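Local coordinates for protein tripeptidase (Staphylococcus aureus subsp. aureus, PDB 3RZA) that probably hydrolyses tripeptides as a metal-dependent peptidase of the M20 family, binding zinc and calcium ions, at residues Thr200-Ser205 with Thr280-Met285; Asp287-Thr292 with Ala300-Glu305. All blocks are in the same frame, centred on the assembly; numbering follows the deposited sequence. Where two conformers were deposited one is given.

Interaction 1 of 2, residues Thr200-Ser205 with Thr280-Met285; sequences TQMLIS and TQVKHM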
ATOM      1  N   THR A 200      21.731  18.038  -6.269  1.00 16.93           N
ATOM      2  CA  THR A 200      20.923  18.108  -5.025  1.00 17.63           C
ATOM      3  C   THR A 200      19.780  17.090  -5.105  1.00 17.32           C
ATOM      4  O   THR A 200      19.098  17.057  -6.093  1.00 19.17           O
ATOM      5  CB  THR A 200      20.326  19.519  -4.819  1.00 17.15           C
ATOM      6  OG1 THR A 200      21.381  20.477  -4.808  1.00 18.88           O
ATOM      7  CG2 THR A 200      19.547  19.630  -3.486  1.00 15.33           C
ATOM      8  N   GLN A 201      19.619  16.228  -4.096  1.00 18.56           N
ATOM      9  CA  GLN A 201      18.424  15.385  -3.979  1.00 16.97           C
ATOM     10  C   GLN A 201      17.597  15.887  -2.816  1.00 18.36           C
ATOM     11  O   GLN A 201      18.147  16.196  -1.762  1.00 17.52           O
ATOM     12  CB  GLN A 201      18.762  13.919  -3.760  1.00 18.27           C
ATOM     13  CG  GLN A 201      17.527  12.967  -3.959  1.00 24.18           C
ATOM     14  CD  GLN A 201      17.329  11.895  -2.874  1.00 31.05           C
ATOM     15  OE1 GLN A 201      16.211  11.645  -2.458  1.00 44.86           O
ATOM     16  NE2 GLN A 201      18.389  11.230  -2.477  1.00 31.15           N
HETATM   17  N   MSE A 202      16.282  15.974  -3.027  1.00 19.72           N
HETATM   18  CA  MSE A 202      15.320  16.191  -1.959  1.00 22.05           C
HETATM   19  C   MSE A 202      14.264  15.084  -1.939  1.00 19.33           C
HETATM   20  O   MSE A 202      13.876  14.581  -2.987  1.00 16.21           O
HETATM   21  CB  MSE A 202      14.655  17.552  -2.143  1.00 22.52           C
HETATM   22  CG  MSE A 202      15.646  18.687  -2.058  1.00 29.03           C
HETATM   23 SE   MSE A 202      14.826  20.357  -1.736  0.75 25.07          SE
HETATM   24  CE  MSE A 202      16.392  21.537  -1.852  1.00 35.61           C
ATOM     25  N   LEU A 203      13.828  14.708  -0.735  1.00 17.69           N
ATOM     26  CA  LEU A 203      12.667  13.824  -0.522  1.00 17.14           C
ATOM     27  C   LEU A 203      11.454  14.724  -0.355  1.00 19.06           C
ATOM     28  O   LEU A 203      11.571  15.780   0.269  1.00 19.80           O
ATOM     29  CB  LEU A 203      12.837  12.951   0.735  1.00 17.46           C
ATOM     30  CG  LEU A 203      14.064  12.019   0.846  1.00 19.61           C
ATOM     31  CD1 LEU A 203      14.096  11.295   2.202  1.00 18.65           C
ATOM     32  CD2 LEU A 203      14.104  11.013  -0.289  1.00 19.69           C
ATOM     33  N   ILE A 204      10.342  14.365  -1.004  1.00 17.32           N
ATOM     34  CA  ILE A 204       9.056  15.041  -0.790  0.50 17.74           C
ATOM     35  C   ILE A 204       8.028  13.959  -0.485  1.00 18.56           C
ATOM     36  O   ILE A 204       7.908  12.974  -1.219  1.00 16.82           O
ATOM     37  CB  ILE A 204       8.627  15.954  -1.989  0.50 17.45           C
ATOM     38  CG1 ILE A 204       7.207  16.514  -1.782  0.50 18.71           C
ATOM     39  CG2 ILE A 204       8.717  15.219  -3.296  0.50 16.27           C
ATOM     40  CD1 ILE A 204       6.897  17.766  -2.610  0.50 18.70           C
ATOM     41  N   SER A 205       7.345  14.110   0.640  1.00 17.35           N
ATOM     42  CA  SER A 205       6.255  13.219   0.993  1.00 20.10           C
ATOM     43  C   SER A 205       4.958  14.012   1.173  1.00 20.84           C
ATOM     44  O   SER A 205       4.982  15.146   1.627  1.00 19.36           O
ATOM     45  CB  SER A 205       6.601  12.458   2.252  1.00 18.94           C
ATOM     46  OG  SER A 205       7.760  11.676   2.050  1.00 22.34           O
ATOM     47  N   THR A 280      12.542  25.066  -7.348  1.00 19.79           N
ATOM     48  CA  THR A 280      11.382  25.317  -8.228  1.00 21.97           C
ATOM     49  C   THR A 280      10.535  24.084  -8.420  1.00 18.96           C
ATOM     50  O   THR A 280       9.343  24.162  -8.289  1.00 21.38           O
ATOM     51  CB  THR A 280      11.798  25.818  -9.615  1.00 23.42           C
ATOM     52  OG1 THR A 280      12.593  26.983  -9.467  1.00 24.40           O
ATOM     53  CG2 THR A 280      10.590  26.155 -10.473  1.00 21.79           C
ATOM     54  N   GLN A 281      11.185  22.949  -8.680  1.00 18.98           N
ATOM     55  CA  GLN A 281      10.510  21.657  -8.853  1.00 18.62           C
ATOM     56  C   GLN A 281       9.770  21.222  -7.588  1.00 17.84           C
ATOM     57  O   GLN A 281       8.594  20.789  -7.658  1.00 15.10           O
ATOM     58  CB  GLN A 281      11.547  20.565  -9.261  1.00 18.89           C
ATOM     59  CG  GLN A 281      10.993  19.117  -9.454  1.00 20.12           C
ATOM     60  CD  GLN A 281       9.840  19.047 -10.444  1.00 20.37           C
ATOM     61  OE1 GLN A 281       9.794  19.831 -11.394  1.00 18.57           O
ATOM     62  NE2 GLN A 281       8.884  18.119 -10.208  1.00 13.99           N
ATOM     63  N   VAL A 282      10.453  21.309  -6.445  1.00 17.76           N
ATOM     64  CA  VAL A 282       9.849  20.905  -5.162  1.00 19.44           C
ATOM     65  C   VAL A 282       8.709  21.860  -4.738  1.00 19.74           C
ATOM     66  O   VAL A 282       7.679  21.413  -4.212  1.00 18.98           O
ATOM     67  CB  VAL A 282      10.928  20.760  -4.056  1.00 20.53           C
ATOM     68  CG1 VAL A 282      10.287  20.603  -2.679  1.00 16.61           C
ATOM     69  CG2 VAL A 282      11.825  19.561  -4.382  1.00 15.65           C
ATOM     70  N   LYS A 283       8.864  23.152  -5.020  1.00 20.72           N
ATOM     71  CA  LYS A 283       7.767  24.103  -4.814  1.00 22.19           C
ATOM     72  C   LYS A 283       6.594  23.755  -5.727  1.00 22.36           C
ATOM     73  O   LYS A 283       5.436  23.754  -5.282  1.00 22.61           O
ATOM     74  CB  LYS A 283       8.214  25.552  -5.068  1.00 21.55           C
ATOM     75  CG  LYS A 283       7.176  26.627  -4.629  1.00 29.98           C
ATOM     76  CD  LYS A 283       7.454  27.991  -5.296  1.00 33.65           C
ATOM     77  CE  LYS A 283       6.520  29.128  -4.809  1.00 35.28           C
ATOM     78  NZ  LYS A 283       5.262  28.684  -4.190  1.00 25.54           N
ATOM     79  N   HIS A 284       6.896  23.495  -7.001  1.00 21.64           N
ATOM     80  CA  HIS A 284       5.877  23.070  -7.980  1.00 22.35           C
ATOM     81  C   HIS A 284       5.057  21.849  -7.519  1.00 19.48           C
ATOM     82  O   HIS A 284       3.822  21.884  -7.587  1.00 19.63           O
ATOM     83  CB  HIS A 284       6.529  22.803  -9.347  1.00 23.57           C
ATOM     84  CG  HIS A 284       5.645  22.089 -10.308  1.00 18.59           C
ATOM     85  ND1 HIS A 284       4.529  22.674 -10.854  1.00 17.94           N
ATOM     86  CD2 HIS A 284       5.718  20.844 -10.839  1.00 21.09           C
ATOM     87  CE1 HIS A 284       3.942  21.823 -11.678  1.00 20.39           C
ATOM     88  NE2 HIS A 284       4.642  20.705 -11.689  1.00 16.63           N
HETATM   89  N   MSE A 285       5.752  20.816  -7.023  1.00 19.82           N
HETATM   90  CA  MSE A 285       5.112  19.567  -6.546  1.00 18.90           C
HETATM   91  C   MSE A 285       4.255  19.840  -5.289  1.00 18.13           C
HETATM   92  O   MSE A 285       3.096  19.460  -5.225  1.00 18.45           O
HETATM   93  CB  MSE A 285       6.167  18.506  -6.229  1.00 16.79           C
HETATM   94  CG  MSE A 285       6.940  18.001  -7.440  1.00 16.14           C
HETATM   95 SE   MSE A 285       8.564  17.019  -6.969  0.75 13.36          SE
HETATM   96  CE  MSE A 285       7.714  15.334  -6.657  1.00 15.72           C
TER
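Met202 and Ile204 meet Val282 and Met285 through aliphatic and selenium atoms, and no side-chain ring, amide or carboxylate takes part; the planar group that is touched is the peptide following Val282, whose O lies 4.1 Å from Ile204 CD1. Everything else is side-chain packing between a strand and the helix lying over it, their local axes 10.1 Å apart and within 3° of parallel. Both methionines are selenomethionines. Met202 crosses Val282 at about a right angle, and CG2 of Val282 lies 4.1 Å from Met202 SE and equally far from Met202 CB. Ile204 is modelled in two conformers; in the one described here its two branches divide the work. CG1 stands opposite the backbone N (chi1 174°) and carries CD1 up to the helix, 3.8 Å from Met285 CB, while CG2 touches Met285 CE at 3.5 Å. A bend at chi3 (83°) turns the terminal methyl of Met285 toward CG2 of the isoleucine. Dispersion and exclusion of water thus account for the contact. Ile278 and Thr286 of the same helix extend it past either end of 280-285, and Ala268 of strand 263-272 packs against both Ile204 and Met285. From the far side of strand 194-209, Leu203 points away from the helix and packs on Thr257 of the second subunit, so the strand lies between helix 275-295 and the neighbouring chain.

Interaction 2 of 2, residues Asp287-Thr292 with Ala300-Glu305; sequences DVFETT and AEVTVE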
ATOM      1  N   ASP A 287       3.001  22.828  -4.329  1.00 17.77           N
ATOM      2  CA  ASP A 287       1.845  23.654  -4.748  1.00 21.74           C
ATOM      3  C   ASP A 287       0.753  22.865  -5.462  1.00 22.73           C
ATOM      4  O   ASP A 287      -0.430  23.088  -5.187  1.00 22.80           O
ATOM      5  CB  ASP A 287       2.275  24.835  -5.637  1.00 24.53           C
ATOM      6  CG  ASP A 287       3.064  25.913  -4.871  1.00 29.77           C
ATOM      7  OD1 ASP A 287       3.019  25.952  -3.625  1.00 37.17           O
ATOM      8  OD2 ASP A 287       3.730  26.734  -5.527  1.00 33.30           O
ATOM      9  N   VAL A 288       1.144  21.924  -6.327  1.00 20.63           N
ATOM     10  CA  VAL A 288       0.167  21.108  -7.054  1.00 18.60           C
ATOM     11  C   VAL A 288      -0.611  20.160  -6.118  1.00 18.73           C
ATOM     12  O   VAL A 288      -1.836  20.071  -6.219  1.00 18.07           O
ATOM     13  CB  VAL A 288       0.806  20.353  -8.259  1.00 17.05           C
ATOM     14  CG1 VAL A 288      -0.137  19.328  -8.804  1.00 13.24           C
ATOM     15  CG2 VAL A 288       1.167  21.371  -9.369  1.00 16.41           C
ATOM     16  N   PHE A 289       0.082  19.511  -5.182  1.00 18.19           N
ATOM     17  CA  PHE A 289      -0.596  18.710  -4.143  1.00 17.11           C
ATOM     18  C   PHE A 289      -1.592  19.524  -3.305  1.00 16.93           C
ATOM     19  O   PHE A 289      -2.749  19.136  -3.175  1.00 18.86           O
ATOM     20  CB  PHE A 289       0.429  18.048  -3.184  1.00 20.73           C
ATOM     21  CG  PHE A 289       1.102  16.819  -3.740  1.00 19.56           C
ATOM     22  CD1 PHE A 289       0.356  15.770  -4.274  1.00 21.30           C
ATOM     23  CD2 PHE A 289       2.490  16.698  -3.699  1.00 23.42           C
ATOM     24  CE1 PHE A 289       0.966  14.626  -4.770  1.00 23.08           C
ATOM     25  CE2 PHE A 289       3.115  15.545  -4.179  1.00 28.69           C
ATOM     26  CZ  PHE A 289       2.337  14.502  -4.730  1.00 22.11           C
ATOM     27  N   GLU A 290      -1.132  20.660  -2.780  1.00 18.06           N
ATOM     28  CA  GLU A 290      -1.932  21.508  -1.904  1.00 18.52           C
ATOM     29  C   GLU A 290      -3.161  22.102  -2.606  1.00 20.97           C
ATOM     30  O   GLU A 290      -4.295  21.942  -2.113  1.00 22.72           O
ATOM     31  CB  GLU A 290      -1.063  22.602  -1.291  1.00 19.97           C
ATOM     32  CG  GLU A 290      -0.032  22.030  -0.268  1.00 24.12           C
ATOM     33  CD  GLU A 290       0.887  23.099   0.360  1.00 33.72           C
ATOM     34  OE1 GLU A 290       1.019  24.199  -0.225  1.00 36.21           O
ATOM     35  OE2 GLU A 290       1.501  22.824   1.431  1.00 36.88           O
ATOM     36  N   THR A 291      -2.953  22.677  -3.794  1.00 20.13           N
ATOM     37  CA  THR A 291      -4.040  23.304  -4.549  1.00 21.14           C
ATOM     38  C   THR A 291      -5.024  22.281  -5.123  1.00 19.67           C
ATOM     39  O   THR A 291      -6.214  22.552  -5.136  1.00 19.21           O
ATOM     40  CB  THR A 291      -3.525  24.225  -5.684  1.00 20.40           C
ATOM     41  OG1 THR A 291      -2.712  23.467  -6.571  1.00 25.88           O
ATOM     42  CG2 THR A 291      -2.722  25.349  -5.137  1.00 19.58           C
ATOM     43  N   THR A 292      -4.535  21.107  -5.569  1.00 20.01           N
ATOM     44  CA  THR A 292      -5.422  20.039  -6.061  1.00 20.94           C
ATOM     45  C   THR A 292      -6.313  19.454  -4.957  1.00 21.69           C
ATOM     46  O   THR A 292      -7.525  19.246  -5.170  1.00 21.18           O
ATOM     47  CB  THR A 292      -4.641  18.886  -6.733  1.00 21.86           C
ATOM     48  OG1 THR A 292      -3.871  19.413  -7.815  1.00 23.77           O
ATOM     49  CG2 THR A 292      -5.600  17.789  -7.283  1.00 19.19           C
ATOM     50  N   ALA A 300      -3.785  18.449   1.742  1.00 20.40           N
ATOM     51  CA  ALA A 300      -2.501  17.861   1.482  1.00 19.09           C
ATOM     52  C   ALA A 300      -1.558  18.369   2.541  1.00 20.73           C
ATOM     53  O   ALA A 300      -1.401  19.582   2.688  1.00 21.51           O
ATOM     54  CB  ALA A 300      -2.017  18.279   0.122  1.00 17.72           C
ATOM     55  N   GLU A 301      -0.952  17.451   3.289  1.00 19.19           N
ATOM     56  CA  GLU A 301       0.212  17.760   4.124  1.00 21.67           C
ATOM     57  C   GLU A 301       1.463  17.319   3.343  1.00 20.33           C
ATOM     58  O   GLU A 301       1.606  16.132   3.051  1.00 16.29           O
ATOM     59  CB  GLU A 301       0.130  17.004   5.459  1.00 21.93           C
ATOM     60  CG  GLU A 301       1.333  17.243   6.423  1.00 25.34           C
ATOM     61  CD  GLU A 301       1.232  16.462   7.717  1.00 29.71           C
ATOM     62  OE1 GLU A 301       0.298  15.649   7.840  1.00 27.46           O
ATOM     63  OE2 GLU A 301       2.088  16.664   8.619  1.00 27.17           O
ATOM     64  N   VAL A 302       2.353  18.269   3.049  1.00 17.78           N
ATOM     65  CA  VAL A 302       3.564  18.032   2.262  1.00 16.43           C
ATOM     66  C   VAL A 302       4.768  18.343   3.150  1.00 17.75           C
ATOM     67  O   VAL A 302       4.779  19.392   3.815  1.00 16.54           O
ATOM     68  CB  VAL A 302       3.568  18.878   0.995  1.00 18.37           C
ATOM     69  CG1 VAL A 302       4.884  18.678   0.180  1.00 15.55           C
ATOM     70  CG2 VAL A 302       2.327  18.534   0.146  1.00 14.50           C
ATOM     71  N   THR A 303       5.697  17.377   3.275  1.00 16.41           N
ATOM     72  CA  THR A 303       6.964  17.574   4.028  1.00 18.57           C
ATOM     73  C   THR A 303       8.143  17.296   3.128  1.00 16.49           C
ATOM     74  O   THR A 303       8.087  16.356   2.333  1.00 16.35           O
ATOM     75  CB  THR A 303       7.061  16.690   5.302  1.00 18.08           C
ATOM     76  OG1 THR A 303       6.960  15.303   4.956  1.00 24.40           O
ATOM     77  CG2 THR A 303       5.966  17.048   6.295  1.00 19.91           C
ATOM     78  N   VAL A 304       9.198  18.122   3.256  1.00 19.17           N
ATOM     79  CA  VAL A 304      10.388  18.054   2.404  0.50 18.60           C
ATOM     80  C   VAL A 304      11.638  17.808   3.272  1.00 21.78           C
ATOM     81  O   VAL A 304      11.701  18.244   4.442  1.00 21.87           O
ATOM     82  CB  VAL A 304      10.548  19.363   1.564  0.50 20.00           C
ATOM     83  CG1 VAL A 304      11.760  19.298   0.643  0.50 17.90           C
ATOM     84  CG2 VAL A 304       9.282  19.639   0.749  0.50 18.41           C
ATOM     85  N   GLU A 305      12.627  17.127   2.706  1.00 20.73           N
ATOM     86  CA  GLU A 305      13.905  16.903   3.364  1.00 22.74           C
ATOM     87  C   GLU A 305      15.003  16.909   2.293  1.00 21.88           C
ATOM     88  O   GLU A 305      14.837  16.264   1.265  1.00 20.49           O
ATOM     89  CB  GLU A 305      13.858  15.566   4.057  1.00 23.61           C
ATOM     90  CG  GLU A 305      14.926  15.330   5.046  1.00 32.91           C
ATOM     91  CD  GLU A 305      14.965  13.886   5.455  1.00 38.98           C
ATOM     92  OE1 GLU A 305      13.934  13.397   5.960  1.00 42.21           O
ATOM     93  OE2 GLU A 305      16.008  13.234   5.228  1.00 49.26           O
TER
HETATM   94  O   HOH W   1       1.529  21.042   3.543  1.00 28.09           O
HETATM   95  O   HOH W   2      -4.360  21.200   0.876  1.00 29.36           O
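Where helix 275-295 doubles back into strand 299-312, Phe289 and Glu290 settle on Ala300 and Val302, the local axes running nearly antiparallel at 165° and only 7.7 Å apart. The small side chain of Ala300 is consistent with this closeness: its CB lies 3.5 Å from Phe289 O and 3.8 Å from Glu290 CA, touching helix backbone rather than side-chain ends. Val302 follows on the same face of the strand, its CG2 branch 3.9 Å from Phe289 CB and oblique to the phenyl ring. That ring, with CG opposite its own carbonyl carbon (chi1 -78°), continues inward to Ala206, Ala231 and Met235. The helix and strand form the second half of a beta-alpha-beta crossover, which starts at strand 263-272 and passes over strand 194-209. Strand 299-312 bonds to strand 194-209 through Glu301, Thr303 and Glu305, leaving the backbone groups of Ala300 and Val302 on the other side, where two waters serve them. One accepts from Val302 N at 2.9 Å and donates to Glu290 OE2 at 2.8 Å, with a further weak bond to Ala300 O; the extended glutamate chain spans the gap, its CG near the Ala300 carbonyl. The second water accepts a hydrogen bond from Ala300 N at 2.9 Å and donates to Glu290 O, joining helix backbone to strand backbone.

The two interactions follow one another along the chain, with centres 10 Å apart, and share helix 275-295: interaction 1 uses the first half of the helix, interaction 2 the second. Their strands, 194-209 and 299-312, are antiparallel neighbours in one sheet, joined directly by probable hydrogen bonds from Leu203 N to Glu305 O (2.7 Å) and from Thr303 N to Ser205 O (2.9 Å). Ile204 packs on Val302, merging the apolar layers beneath the helix. With helix 224-234 and strands 244-253 and 263-272, these elements make a ferredoxin-like beta-alpha-beta-beta-alpha-beta unit, consistent with the small dimerisation domain of M20 peptidases and separate from the metal-binding part.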